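PDB 2RAU: putative esterase from Sulfolobus solfataricus P2, which probably hydrolyses ester or lipid substrates as a member of the alpha/beta-hydrolase superfamily, and binds calcium. Local coordinates for residues A[59-65]-A[271-276]; A[69-73]-A[104-108]. One frame throughout, in Å; residues are numbered along the deposited sequence.

Contact 1: A[59-65]-A[271-276]; sequences TWSSGEQ and SFDPYW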
loop_
_atom_site.group_PDB
_atom_site.type_symbol
_atom_site.label_atom_id
_atom_site.label_comp_id
_atom_site.label_asym_id
_atom_site.label_seq_id
_atom_site.Cartn_x
_atom_site.Cartn_y
_atom_site.Cartn_z
ATOM N N THR A 59 1.532 4.711 -1.488
ATOM C CA THR A 59 2.754 5.415 -1.855
ATOM C C THR A 59 3.938 4.929 -1.014
ATOM O O THR A 59 3.848 4.869 0.209
ATOM C CB THR A 59 2.574 6.930 -1.641
ATOM O OG1 THR A 59 1.328 7.309 -2.198
ATOM C CG2 THR A 59 3.665 7.758 -2.313
ATOM N N TRP A 60 5.028 4.602 -1.715
ATOM C CA TRP A 60 6.266 4.073 -1.175
ATOM C C TRP A 60 6.097 2.698 -0.559
ATOM O O TRP A 60 7.049 2.149 -0.011
ATOM C CB TRP A 60 6.889 4.981 -0.108
ATOM C CG TRP A 60 7.146 6.397 -0.569
ATOM C CD1 TRP A 60 8.132 6.835 -1.433
ATOM C CD2 TRP A 60 6.476 7.556 -0.103
ATOM N NE1 TRP A 60 8.046 8.185 -1.574
ATOM C CE2 TRP A 60 7.055 8.662 -0.761
ATOM C CE3 TRP A 60 5.419 7.765 0.798
ATOM C CZ2 TRP A 60 6.621 9.965 -0.549
ATOM C CZ3 TRP A 60 4.951 9.053 0.969
ATOM C CH2 TRP A 60 5.554 10.138 0.300
ATOM N N SER A 61 4.926 2.106 -0.715
ATOM C CA SER A 61 4.673 0.786 -0.166
ATOM C C SER A 61 4.870 -0.288 -1.248
ATOM O O SER A 61 5.082 0.037 -2.417
ATOM C CB SER A 61 3.304 0.758 0.531
ATOM O OG SER A 61 3.040 -0.480 1.250
ATOM N N SER A 62 4.926 -1.552 -0.800
ATOM C CA SER A 62 5.174 -2.700 -1.635
ATOM C C SER A 62 4.436 -3.931 -1.099
ATOM O O SER A 62 4.045 -3.963 0.089
ATOM C CB SER A 62 6.669 -2.985 -1.665
ATOM O OG SER A 62 7.165 -3.430 -0.417
ATOM N N GLY A 63 4.295 -4.950 -1.950
ATOM C CA GLY A 63 3.724 -6.207 -1.535
ATOM C C GLY A 63 4.587 -6.845 -0.463
ATOM O O GLY A 63 4.058 -7.429 0.468
ATOM N N GLU A 64 5.912 -6.743 -0.610
ATOM C CA GLU A 64 6.822 -7.210 0.412
ATOM C C GLU A 64 6.509 -6.574 1.787
ATOM O O GLU A 64 6.391 -7.280 2.795
ATOM C CB GLU A 64 8.288 -6.914 0.015
ATOM C CG GLU A 64 9.249 -7.523 1.028
ATOM C CD GLU A 64 10.730 -7.257 0.801
ATOM O OE1 GLU A 64 11.032 -6.660 -0.239
ATOM O OE2 GLU A 64 11.555 -7.674 1.673
ATOM N N GLN A 65 6.365 -5.260 1.831
ATOM C CA GLN A 65 6.015 -4.581 3.054
ATOM C C GLN A 65 4.735 -5.132 3.644
ATOM O O GLN A 65 4.656 -5.326 4.861
ATOM C CB GLN A 65 5.881 -3.083 2.850
ATOM C CG GLN A 65 5.801 -2.319 4.160
ATOM C CD GLN A 65 5.676 -0.852 3.967
ATOM O OE1 GLN A 65 4.933 -0.363 3.104
ATOM N NE2 GLN A 65 6.417 -0.110 4.785
ATOM N N SER A 271 10.511 0.439 6.421
ATOM C CA SER A 271 10.465 -0.523 5.342
ATOM C C SER A 271 9.899 -0.013 4.012
ATOM O O SER A 271 9.749 -0.782 3.072
ATOM C CB SER A 271 9.716 -1.785 5.798
ATOM O OG SER A 271 8.398 -1.528 6.232
ATOM N N PHE A 272 9.571 1.261 3.941
ATOM C CA PHE A 272 9.150 1.860 2.686
ATOM C C PHE A 272 10.247 1.779 1.603
ATOM O O PHE A 272 11.414 1.712 1.911
ATOM C CB PHE A 272 8.830 3.344 2.873
ATOM C CG PHE A 272 7.436 3.636 3.466
ATOM C CD1 PHE A 272 6.331 2.920 3.090
ATOM C CD2 PHE A 272 7.283 4.652 4.372
ATOM C CE1 PHE A 272 5.090 3.205 3.606
ATOM C CE2 PHE A 272 6.024 4.956 4.883
ATOM C CZ PHE A 272 4.945 4.211 4.506
ATOM N N ASP A 273 9.819 1.825 0.329
ATOM C CA ASP A 273 10.699 2.121 -0.792
ATOM C C ASP A 273 11.175 3.581 -0.690
ATOM O O ASP A 273 10.515 4.412 -0.114
ATOM C CB ASP A 273 9.977 1.932 -2.131
ATOM C CG ASP A 273 9.705 0.468 -2.470
ATOM O OD1 ASP A 273 10.604 -0.369 -2.237
ATOM O OD2 ASP A 273 8.656 0.200 -3.123
ATOM N N PRO A 274 12.352 3.891 -1.246
ATOM C CA PRO A 274 12.875 5.250 -1.116
ATOM C C PRO A 274 12.178 6.344 -1.916
ATOM O O PRO A 274 12.241 7.507 -1.556
ATOM C CB PRO A 274 14.323 5.103 -1.626
ATOM C CG PRO A 274 14.294 3.859 -2.491
ATOM C CD PRO A 274 13.300 2.971 -1.889
ATOM N N TYR A 275 11.606 5.970 -3.053
ATOM C CA TYR A 275 11.122 6.927 -4.042
ATOM C C TYR A 275 9.828 6.531 -4.709
ATOM O O TYR A 275 9.528 5.348 -4.887
ATOM C CB TYR A 275 12.154 7.107 -5.143
ATOM C CG TYR A 275 13.550 7.522 -4.706
ATOM C CD1 TYR A 275 13.755 8.759 -4.092
ATOM C CD2 TYR A 275 14.662 6.739 -4.993
ATOM C CE1 TYR A 275 15.039 9.172 -3.712
ATOM C CE2 TYR A 275 15.935 7.161 -4.663
ATOM C CZ TYR A 275 16.105 8.386 -4.028
ATOM O OH TYR A 275 17.344 8.849 -3.683
ATOM N N TRP A 276 9.102 7.556 -5.141
ATOM C CA TRP A 276 7.817 7.408 -5.807
ATOM C C TRP A 276 7.801 8.366 -6.998
ATOM O O TRP A 276 8.216 9.470 -6.863
ATOM C CB TRP A 276 6.691 7.779 -4.863
ATOM C CG TRP A 276 5.336 7.446 -5.337
ATOM C CD1 TRP A 276 4.390 8.313 -5.833
ATOM C CD2 TRP A 276 4.732 6.143 -5.364
ATOM N NE1 TRP A 276 3.237 7.615 -6.165
ATOM C CE2 TRP A 276 3.426 6.286 -5.884
ATOM C CE3 TRP A 276 5.156 4.873 -4.989
ATOM C CZ2 TRP A 276 2.549 5.202 -6.022
ATOM C CZ3 TRP A 276 4.281 3.817 -5.113
ATOM C CH2 TRP A 276 2.992 3.983 -5.618
HETATM O O HOH W 1 6.719 1.835 -3.600
HETATM O O HOH W 2 6.309 -1.255 -4.615
HETATM O O HOH W 3 9.240 -2.731 1.161
#

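Contact 2: A[69-73]-A[104-108]; sequences ISWNG and HYVPP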
loop_
_atom_site.group_PDB
_atom_site.type_symbol
_atom_site.label_atom_id
_atom_site.label_comp_id
_atom_site.label_asym_id
_atom_site.label_seq_id
_atom_site.Cartn_x
_atom_site.Cartn_y
_atom_site.Cartn_z
ATOM N N ILE A 69 6.822 -6.757 6.185
ATOM C CA ILE A 69 7.282 -5.514 6.790
ATOM C C ILE A 69 8.799 -5.414 6.625
ATOM O O ILE A 69 9.547 -5.125 7.566
ATOM C CB ILE A 69 6.820 -5.356 8.272
ATOM C CG1 ILE A 69 5.412 -6.014 8.469
ATOM C CG2 ILE A 69 6.718 -3.863 8.666
ATOM C CD1 ILE A 69 4.863 -5.951 9.886
ATOM N N SER A 70 9.214 -5.674 5.386
ATOM C CA SER A 70 10.597 -5.699 4.996
ATOM C C SER A 70 10.818 -5.030 3.636
ATOM O O SER A 70 9.847 -4.770 2.886
ATOM C CB SER A 70 11.062 -7.156 5.025
ATOM O OG SER A 70 10.437 -8.012 4.065
ATOM N N TRP A 71 12.083 -4.682 3.366
ATOM C CA TRP A 71 12.529 -4.109 2.077
ATOM C C TRP A 71 13.751 -4.846 1.599
ATOM O O TRP A 71 14.795 -4.823 2.251
ATOM C CB TRP A 71 12.887 -2.645 2.278
ATOM C CG TRP A 71 13.270 -1.900 1.046
ATOM C CD1 TRP A 71 12.439 -1.364 0.108
ATOM C CD2 TRP A 71 14.600 -1.589 0.630
ATOM N NE1 TRP A 71 13.174 -0.721 -0.847
ATOM C CE2 TRP A 71 14.506 -0.886 -0.580
ATOM C CE3 TRP A 71 15.861 -1.905 1.135
ATOM C CZ2 TRP A 71 15.632 -0.431 -1.264
ATOM C CZ3 TRP A 71 16.968 -1.451 0.476
ATOM C CH2 TRP A 71 16.855 -0.704 -0.703
ATOM N N ASN A 72 13.615 -5.579 0.501
ATOM C CA ASN A 72 14.737 -6.330 -0.013
ATOM C C ASN A 72 15.311 -7.274 0.979
ATOM O O ASN A 72 16.527 -7.521 1.023
ATOM C CB ASN A 72 15.805 -5.370 -0.584
ATOM C CG ASN A 72 15.381 -4.778 -1.916
ATOM O OD1 ASN A 72 14.933 -5.497 -2.826
ATOM N ND2 ASN A 72 15.580 -3.494 -2.075
ATOM N N GLY A 73 14.419 -7.896 1.741
ATOM C CA GLY A 73 14.863 -8.873 2.727
ATOM C C GLY A 73 15.467 -8.278 3.989
ATOM O O GLY A 73 15.939 -9.027 4.830
ATOM N N HIS A 104 9.787 -0.692 -6.249
ATOM C CA HIS A 104 10.439 -1.636 -5.407
ATOM C C HIS A 104 11.783 -2.149 -5.935
ATOM O O HIS A 104 12.440 -2.920 -5.246
ATOM C CB HIS A 104 9.542 -2.809 -5.094
ATOM C CG HIS A 104 9.906 -3.539 -3.851
ATOM N ND1 HIS A 104 10.156 -2.902 -2.640
ATOM C CD2 HIS A 104 10.015 -4.871 -3.604
ATOM C CE1 HIS A 104 10.427 -3.820 -1.725
ATOM N NE2 HIS A 104 10.341 -5.021 -2.284
ATOM N N TYR A 105 12.191 -1.663 -7.103
ATOM C CA TYR A 105 13.445 -2.069 -7.745
ATOM C C TYR A 105 14.391 -0.886 -7.959
ATOM O O TYR A 105 15.506 -1.069 -8.477
ATOM C CB TYR A 105 13.143 -2.803 -9.064
ATOM C CG TYR A 105 12.497 -4.121 -8.736
ATOM C CD1 TYR A 105 13.276 -5.185 -8.401
ATOM C CD2 TYR A 105 11.108 -4.253 -8.672
ATOM C CE1 TYR A 105 12.719 -6.341 -7.997
ATOM C CE2 TYR A 105 10.545 -5.396 -8.256
ATOM C CZ TYR A 105 11.365 -6.454 -7.942
ATOM O OH TYR A 105 10.874 -7.670 -7.552
ATOM N N VAL A 106 14.010 0.288 -7.462
ATOM C CA VAL A 106 14.859 1.510 -7.596
ATOM C C VAL A 106 15.978 1.550 -6.504
ATOM O O VAL A 106 15.699 1.445 -5.310
ATOM C CB VAL A 106 13.962 2.782 -7.539
ATOM C CG1 VAL A 106 14.824 4.127 -7.594
ATOM C CG2 VAL A 106 12.912 2.748 -8.654
ATOM N N PRO A 107 17.263 1.678 -6.913
ATOM C CA PRO A 107 18.277 1.799 -5.896
ATOM C C PRO A 107 18.129 3.093 -5.081
ATOM O O PRO A 107 17.766 4.143 -5.607
ATOM C CB PRO A 107 19.586 1.848 -6.680
ATOM C CG PRO A 107 19.242 1.431 -8.047
ATOM C CD PRO A 107 17.829 1.793 -8.254
ATOM N N PRO A 108 18.396 3.011 -3.777
ATOM C CA PRO A 108 18.209 4.164 -2.928
ATOM C C PRO A 108 19.248 5.259 -3.136
ATOM O O PRO A 108 19.031 6.419 -2.740
ATOM C CB PRO A 108 18.286 3.554 -1.533
ATOM C CG PRO A 108 19.258 2.397 -1.683
ATOM C CD PRO A 108 18.862 1.821 -3.039
HETATM O O HOH W 4 13.464 0.327 -3.950
HETATM O O HOH W 5 14.658 -2.050 -4.301
HETATM O O HOH W 6 13.141 -5.760 -4.580
#

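Contact 1: A[59-65]-A[271-276]
Trp60 and Asp273 bring the two backbones together, their CA atoms 4.9 Å apart, where the loop between strand 52-56 and helix 63-68 of the alpha/beta-hydrolase fold meets the residues that lead into strand 275-277. That strand belongs to the long insertion between sheet strands 170-176 and 297-302, probably a cap. The loop and the insertion are tied by a backbone bond, Asp273 N to Trp60 O, 2.8 Å with an N-H...O angle of 153°. Two tryptophans pack beside it. The edge of Trp276 points at the face of Trp60, a T-shaped pair with five-membered-ring centroids 5.8 Å apart and planes at 61°. Thr59 adds a CH-pi contact: its methyl CG2, anti to the backbone N, is held 3.5 Å from the centroid of the Trp276 five-membered ring, almost on the ring normal. Phe272 lays its CD1 against Trp60 CB, and the indole NE1 of Trp60 is spent on Ile208 O in the partner strand 207-209. The carboxylate of Asp273 divides its work, OD1 binding His104 while two waters lie between OD2 and Ser61 O. At the helix start Ser62 is the N-cap, its OG accepting from Gln65 N, and a water links that OG to Ser271 O. An extended chain carries the Gln65 amide to Ser271, and both ends of the amide are used, which fixes its rotation: OE1 accepts from Ser61 OG at 2.7 Å, and NE2 donates nearly in its own plane to Ser271 OG at 2.8 Å.

Contact 2: A[69-73]-A[104-108]
A two-residue beta-hairpin, strand 70-71 turning back into 74-75 on the alpha/beta-hydrolase scaffold, presents Trp71 and Asn72 to the loop that leaves strand 94-100. Asn72 and Gly73 form the corners of a type I' turn, both with positive phi, a conformation that asparagine and glycine adopt more easily than most residues. The backbones stay well apart, with Trp71 and His104 CA atoms 8.2 Å from each other, and it is side chains and water that span the distance. Trp71 holds its CG anti to the backbone N (chi1 -176°), which swings the broad indole across to the loop. Its CD1 comes to 3.7 Å from His104 CE1; the two ring planes stand almost perpendicular, at 84°, but the approach is oblique. At the far rim of the indole, CH2 meets Pro108 CD at 4.0 Å, edge-on, a modest apolar contact in which the proline's ring carbons meet the indole edge. The imidazole of His104 is gripped at both nitrogens, ND1 by Asp273 and NE2 by Glu64; two carboxylate partners would be expected to favour the doubly protonated ring. Water completes the junction. One molecule lies 2.8 Å from Val106 O and takes a long bond from Trp71 NE1, which also has a weak bond to Asp273. Two more bind the Asn72 amide, one at each end, and both donate to His104 O. The same amide folds back over its neighbour, placing Asn72 ND2 3.0 Å above the Trp71 ring plane, over its centre.

The centres of contacts 1 and 2 lie about 7 Å apart, and contact 2 is nested along the chain inside the loop that contact 1 closes. Helix 63-68 leads directly into strand 70-71, so the two contacts share one continuous piece of chain. Glu64 on that helix touches nothing in 271-276; instead its carboxylate reaches the hairpin, OE2 meeting Ser70 OG at 2.7 Å and also taking Gly73 N, while OE1 takes Asn72 N. With Asp273 reaching across from the insertion, the helix, the hairpin, the 104-108 loop and the segment before strand 275-277 form one connected network, joining the hydrolase core to its probable cap.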